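Local coordinates for citrate synthase (Metallosphaera sedula, PDB 6ABW), which probably catalyses the condensation of oxaloacetate, acetyl-CoA and water to citrate and CoA, a step of the tricarboxylic acid cycle, at residues I290-A304 against D325-F337. Residues are numbered along the deposited sequence; the frame is centred on the assembly and turned at random.
Sequences ISERNSDARKYFEIA and DFYSGVVFYALGF
Tyr300 drives the CD2–CE2 edge of its ring into the face of Tyr333, a T-shaped pair with planes at 88° and centroids 5.2 Å apart. Tyr333 reaches this position because its CG stands anti to the backbone N (chi1 -167°), which also sets its rim beside the backbone of Ala297. Next to the pair the backbones come closest, Ala297 CA lying 5.1 Å from Ala334 CA, a spacing that two alanines permit. On the flank of Ala334, Ile290 presses its CD1 to within 3.6 Å of Ala334 CB and also meets Leu335 CD2. Further along, Val330 CG1 packs against Phe301 CB at 3.9 Å, the valine meeting the phenylalanine ring at its edge. At the far end, Tyr327 CE1 touches Ala304 CB at 3.6 Å, while the edge of the Phe326 ring faces the carbonyl O of Ala304. Phe326 also packs edge-to-face with Phe268, which binds acetyl-CoA, and its side chain lies about 8 Å from the bound ligand; it follows Asp325, a predicted active-site residue.

Helices 295-304 and 325-335 run antiparallel at 173°. One water donates to Ala297 O and Val330 O; a second donates to Tyr333 O and, weakly, to Asn294 OD1. Asn294 N-caps the helix starting at Ser295, its OD1 accepting from Ala297 N at 2.9 Å along a nearly straight bond; a Schellman motif at Gly336 ends helix 325-335. Phe238 of helix 233-244 meets both tyrosine rings, and Tyr327 OH is hydrogen-bonded to Glu308 OE1.

Replacing Tyr333 by an alanine would probably leave the Tyr300 edge without its aromatic face and open a gap beside Ala297. With no direct hydrogen bond between the segments, cohesion rests chiefly on apolar and aromatic packing, supplemented by the water bridges.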
loop_
_atom_site.group_PDB
_atom_site.type_symbol
_atom_site.label_atom_id
_atom_site.label_comp_id
_atom_site.label_asym_id
_atom_site.label_seq_id
_atom_site.Cartn_x
_atom_site.Cartn_y
_atom_site.Cartn_z
ATOM N N ILE A 290 14.229 33.293 -1.034
ATOM C CA ILE A 290 15.355 32.389 -1.070
ATOM C C ILE A 290 15.923 32.156 -2.468
ATOM O O ILE A 290 17.061 31.697 -2.600
ATOM C CB ILE A 290 15.021 31.018 -0.395
ATOM C CG1 ILE A 290 13.839 30.342 -1.080
ATOM C CG2 ILE A 290 14.701 31.231 1.075
ATOM C CD1 ILE A 290 13.667 28.916 -0.650
ATOM N N SER A 291 15.148 32.459 -3.522
ATOM C CA SER A 291 15.660 32.270 -4.887
ATOM C C SER A 291 16.733 33.254 -5.289
ATOM O O SER A 291 17.567 32.933 -6.154
ATOM C CB SER A 291 14.532 32.363 -5.892
ATOM O OG SER A 291 13.749 31.173 -5.717
ATOM N N GLU A 292 16.674 34.435 -4.693
ATOM C CA GLU A 292 17.516 35.556 -5.134
ATOM C C GLU A 292 18.977 35.282 -4.842
ATOM O O GLU A 292 19.832 35.636 -5.632
ATOM C CB GLU A 292 17.050 36.884 -4.508
ATOM C CG GLU A 292 15.615 37.351 -4.876
ATOM C CD GLU A 292 15.088 36.979 -6.294
ATOM O OE1 GLU A 292 15.472 37.662 -7.268
ATOM O OE2 GLU A 292 14.258 36.038 -6.462
ATOM N N ARG A 293 19.235 34.577 -3.749
ATOM C CA ARG A 293 20.592 34.269 -3.310
ATOM C C ARG A 293 21.349 33.146 -4.069
ATOM O O ARG A 293 22.456 32.778 -3.661
ATOM C CB ARG A 293 20.567 33.888 -1.819
ATOM C CG ARG A 293 19.979 34.913 -0.846
ATOM C CD ARG A 293 20.764 34.898 0.469
ATOM N NE ARG A 293 19.968 35.018 1.699
ATOM C CZ ARG A 293 19.344 34.024 2.355
ATOM N NH1 ARG A 293 19.328 32.754 1.920
ATOM N NH2 ARG A 293 18.700 34.319 3.474
ATOM N N ASN A 294 20.774 32.563 -5.116
ATOM C CA ASN A 294 21.538 31.740 -6.054
ATOM C C ASN A 294 21.046 32.050 -7.482
ATOM O O ASN A 294 19.848 31.996 -7.751
ATOM C CB ASN A 294 21.352 30.273 -5.728
ATOM C CG ASN A 294 21.836 29.375 -6.841
ATOM O OD1 ASN A 294 21.053 28.817 -7.622
ATOM N ND2 ASN A 294 23.145 29.262 -6.954
ATOM N N SER A 295 21.952 32.350 -8.401
ATOM C CA SER A 295 21.541 32.825 -9.725
ATOM C C SER A 295 20.822 31.746 -10.569
ATOM O O SER A 295 19.975 32.075 -11.408
ATOM C CB SER A 295 22.716 33.424 -10.456
ATOM O OG SER A 295 23.539 32.377 -10.884
ATOM N N ASP A 296 21.090 30.462 -10.320
ATOM C CA ASP A 296 20.323 29.384 -10.970
ATOM C C ASP A 296 18.826 29.343 -10.480
ATOM O O ASP A 296 17.866 29.367 -11.272
ATOM C CB ASP A 296 20.979 28.033 -10.735
ATOM C CG ASP A 296 20.946 27.162 -11.967
ATOM O OD1 ASP A 296 19.955 27.204 -12.722
ATOM O OD2 ASP A 296 21.942 26.453 -12.206
ATOM N N ALA A 297 18.669 29.275 -9.162
ATOM C CA ALA A 297 17.368 29.375 -8.526
ATOM C C ALA A 297 16.639 30.649 -8.929
ATOM O O ALA A 297 15.435 30.631 -9.166
ATOM C CB ALA A 297 17.483 29.275 -7.012
ATOM N N ARG A 298 17.377 31.750 -9.054
ATOM C CA ARG A 298 16.786 33.062 -9.385
ATOM C C ARG A 298 16.210 33.020 -10.804
ATOM O O ARG A 298 15.132 33.538 -11.047
ATOM C CB ARG A 298 17.854 34.168 -9.290
ATOM C CG ARG A 298 17.280 35.580 -9.348
ATOM C CD ARG A 298 18.402 36.586 -9.615
ATOM N NE ARG A 298 18.016 37.965 -9.301
ATOM C CZ ARG A 298 18.722 39.067 -9.615
ATOM N NH1 ARG A 298 18.259 40.265 -9.264
ATOM N NH2 ARG A 298 19.880 38.995 -10.285
ATOM N N LYS A 299 16.950 32.413 -11.721
ATOM C CA LYS A 299 16.564 32.269 -13.088
ATOM C C LYS A 299 15.210 31.528 -13.210
ATOM O O LYS A 299 14.294 31.963 -13.974
ATOM C CB LYS A 299 17.704 31.515 -13.777
ATOM C CG LYS A 299 17.687 31.379 -15.255
ATOM C CD LYS A 299 18.834 30.478 -15.728
ATOM C CE LYS A 299 18.600 29.000 -15.357
ATOM N NZ LYS A 299 19.334 28.062 -16.267
ATOM N N TYR A 300 15.069 30.428 -12.462
ATOM C CA TYR A 300 13.815 29.643 -12.486
ATOM C C TYR A 300 12.645 30.407 -11.910
ATOM O O TYR A 300 11.564 30.300 -12.447
ATOM C CB TYR A 300 14.048 28.265 -11.839
ATOM C CG TYR A 300 14.959 27.381 -12.664
ATOM C CD1 TYR A 300 14.812 27.247 -14.061
ATOM C CD2 TYR A 300 16.021 26.726 -12.077
ATOM C CE1 TYR A 300 15.673 26.455 -14.812
ATOM C CE2 TYR A 300 16.864 25.900 -12.818
ATOM C CZ TYR A 300 16.654 25.738 -14.178
ATOM O OH TYR A 300 17.452 24.926 -14.950
ATOM N N PHE A 301 12.852 31.183 -10.872
ATOM C CA PHE A 301 11.850 32.009 -10.250
ATOM C C PHE A 301 11.401 33.072 -11.254
ATOM O O PHE A 301 10.224 33.264 -11.453
ATOM C CB PHE A 301 12.309 32.693 -8.949
ATOM C CG PHE A 301 11.297 33.648 -8.392
ATOM C CD1 PHE A 301 10.148 33.182 -7.774
ATOM C CD2 PHE A 301 11.445 35.024 -8.545
ATOM C CE1 PHE A 301 9.175 34.037 -7.245
ATOM C CE2 PHE A 301 10.433 35.905 -8.089
ATOM C CZ PHE A 301 9.312 35.409 -7.423
ATOM N N GLU A 302 12.368 33.640 -11.983
ATOM C CA GLU A 302 12.056 34.666 -13.007
ATOM C C GLU A 302 11.307 34.073 -14.156
ATOM O O GLU A 302 10.385 34.672 -14.651
ATOM C CB GLU A 302 13.342 35.350 -13.501
ATOM C CG GLU A 302 13.965 36.172 -12.369
ATOM C CD GLU A 302 15.161 37.046 -12.786
ATOM O OE1 GLU A 302 15.515 37.029 -14.006
ATOM O OE2 GLU A 302 15.749 37.738 -11.879
ATOM N N ILE A 303 11.674 32.868 -14.583
ATOM C CA ILE A 303 10.912 32.195 -15.643
ATOM C C ILE A 303 9.486 31.881 -15.162
ATOM O O ILE A 303 8.517 32.110 -15.866
ATOM C CB ILE A 303 11.592 30.901 -16.095
ATOM C CG1 ILE A 303 12.906 31.212 -16.836
ATOM C CG2 ILE A 303 10.633 30.115 -16.969
ATOM C CD1 ILE A 303 13.873 30.047 -16.798
ATOM N N ALA A 304 9.367 31.350 -13.935
ATOM C CA ALA A 304 8.019 31.030 -13.397
ATOM C C ALA A 304 7.142 32.261 -13.318
ATOM O O ALA A 304 5.966 32.213 -13.707
ATOM C CB ALA A 304 8.146 30.476 -11.986
ATOM N N ASP A 325 1.103 23.554 -7.131
ATOM C CA ASP A 325 2.284 22.888 -7.735
ATOM C C ASP A 325 3.165 23.827 -8.561
ATOM O O ASP A 325 4.242 23.442 -8.992
ATOM C CB ASP A 325 1.836 21.663 -8.496
ATOM C CG ASP A 325 0.957 20.667 -7.609
ATOM O OD1 ASP A 325 1.349 20.324 -6.420
ATOM O OD2 ASP A 325 -0.165 20.279 -8.100
ATOM N N PHE A 326 2.691 25.045 -8.831
ATOM C CA PHE A 326 3.361 25.950 -9.762
ATOM C C PHE A 326 4.668 26.503 -9.196
ATOM O O PHE A 326 5.666 26.547 -9.892
ATOM C CB PHE A 326 2.411 27.111 -10.223
ATOM C CG PHE A 326 2.940 27.853 -11.440
ATOM C CD1 PHE A 326 2.867 27.307 -12.665
ATOM C CD2 PHE A 326 3.637 29.049 -11.283
ATOM C CE1 PHE A 326 3.386 27.969 -13.755
ATOM C CE2 PHE A 326 4.135 29.724 -12.364
ATOM C CZ PHE A 326 4.009 29.201 -13.593
ATOM N N TYR A 327 4.643 26.976 -7.940
ATOM C CA TYR A 327 5.795 27.558 -7.280
ATOM C C TYR A 327 6.450 26.668 -6.202
ATOM O O TYR A 327 7.490 27.033 -5.690
ATOM C CB TYR A 327 5.400 28.881 -6.629
ATOM C CG TYR A 327 5.309 30.031 -7.589
ATOM C CD1 TYR A 327 6.457 30.546 -8.124
ATOM C CD2 TYR A 327 4.114 30.623 -7.902
ATOM C CE1 TYR A 327 6.411 31.617 -9.001
ATOM C CE2 TYR A 327 4.038 31.709 -8.798
ATOM C CZ TYR A 327 5.188 32.184 -9.344
ATOM O OH TYR A 327 5.211 33.264 -10.239
ATOM N N SER A 328 5.914 25.480 -5.921
ATOM C CA SER A 328 6.517 24.676 -4.835
ATOM C C SER A 328 7.900 24.172 -5.241
ATOM O O SER A 328 8.863 24.228 -4.447
ATOM C CB SER A 328 5.564 23.517 -4.460
ATOM O OG SER A 328 5.325 22.649 -5.574
ATOM N N GLY A 329 8.040 23.727 -6.493
ATOM C CA GLY A 329 9.285 23.333 -7.041
ATOM C C GLY A 329 10.350 24.411 -6.986
ATOM O O GLY A 329 11.531 24.158 -6.683
ATOM N N VAL A 330 9.975 25.642 -7.295
ATOM C CA VAL A 330 10.871 26.767 -7.155
ATOM C C VAL A 330 11.419 26.885 -5.733
ATOM O O VAL A 330 12.605 27.092 -5.568
ATOM C CB VAL A 330 10.255 28.103 -7.627
ATOM C CG1 VAL A 330 11.293 29.245 -7.476
ATOM C CG2 VAL A 330 9.837 27.966 -9.084
ATOM N N VAL A 331 10.586 26.767 -4.717
ATOM C CA VAL A 331 11.011 26.762 -3.318
ATOM C C VAL A 331 11.960 25.596 -3.060
ATOM O O VAL A 331 13.079 25.783 -2.540
ATOM C CB VAL A 331 9.811 26.721 -2.363
ATOM C CG1 VAL A 331 10.245 26.557 -0.938
ATOM C CG2 VAL A 331 9.001 28.012 -2.455
ATOM N N PHE A 332 11.565 24.400 -3.455
ATOM C CA PHE A 332 12.414 23.241 -3.160
ATOM C C PHE A 332 13.776 23.300 -3.848
ATOM O O PHE A 332 14.847 23.009 -3.232
ATOM C CB PHE A 332 11.706 21.935 -3.543
ATOM C CG PHE A 332 10.419 21.673 -2.825
ATOM C CD1 PHE A 332 10.236 21.943 -1.475
ATOM C CD2 PHE A 332 9.352 21.067 -3.562
ATOM C CE1 PHE A 332 9.059 21.656 -0.852
ATOM C CE2 PHE A 332 8.170 20.784 -2.873
ATOM C CZ PHE A 332 8.102 21.050 -1.531
ATOM N N TYR A 333 13.762 23.730 -5.085
ATOM C CA TYR A 333 15.017 23.911 -5.841
ATOM C C TYR A 333 15.923 24.944 -5.185
ATOM O O TYR A 333 17.123 24.683 -5.035
ATOM C CB TYR A 333 14.704 24.339 -7.280
ATOM C CG TYR A 333 15.895 24.227 -8.170
ATOM C CD1 TYR A 333 16.253 23.026 -8.727
ATOM C CD2 TYR A 333 16.717 25.338 -8.382
ATOM C CE1 TYR A 333 17.360 22.948 -9.574
ATOM C CE2 TYR A 333 17.829 25.264 -9.186
ATOM C CZ TYR A 333 18.150 24.078 -9.765
ATOM O OH TYR A 333 19.258 24.046 -10.583
ATOM N N ALA A 334 15.346 26.050 -4.747
ATOM C CA ALA A 334 16.109 27.169 -4.145
ATOM C C ALA A 334 16.733 26.695 -2.812
ATOM O O ALA A 334 17.775 27.160 -2.420
ATOM C CB ALA A 334 15.161 28.317 -3.912
ATOM N N LEU A 335 16.058 25.756 -2.116
ATOM C CA LEU A 335 16.571 25.136 -0.910
ATOM C C LEU A 335 17.737 24.195 -1.154
ATOM O O LEU A 335 18.420 23.873 -0.177
ATOM C CB LEU A 335 15.486 24.411 -0.144
ATOM C CG LEU A 335 14.433 25.328 0.461
ATOM C CD1 LEU A 335 13.268 24.533 0.918
ATOM C CD2 LEU A 335 14.998 26.193 1.635
ATOM N N GLY A 336 17.938 23.712 -2.386
ATOM C CA GLY A 336 19.001 22.740 -2.742
ATOM C C GLY A 336 18.518 21.372 -3.124
ATOM O O GLY A 336 19.322 20.480 -3.343
ATOM N N PHE A 337 17.186 21.193 -3.232
ATOM C CA PHE A 337 16.698 19.870 -3.559
ATOM C C PHE A 337 16.670 19.683 -5.056
ATOM O O PHE A 337 16.163 20.527 -5.772
ATOM C CB PHE A 337 15.316 19.591 -2.967
ATOM C CG PHE A 337 15.302 19.493 -1.460
ATOM C CD1 PHE A 337 15.681 18.294 -0.818
ATOM C CD2 PHE A 337 14.870 20.513 -0.685
ATOM C CE1 PHE A 337 15.697 18.203 0.539
ATOM C CE2 PHE A 337 14.829 20.406 0.699
ATOM C CZ PHE A 337 15.288 19.268 1.326
HETATM O O HOH W 1 19.659 26.174 -6.120
HETATM O O HOH W 2 14.469 27.976 -7.980
#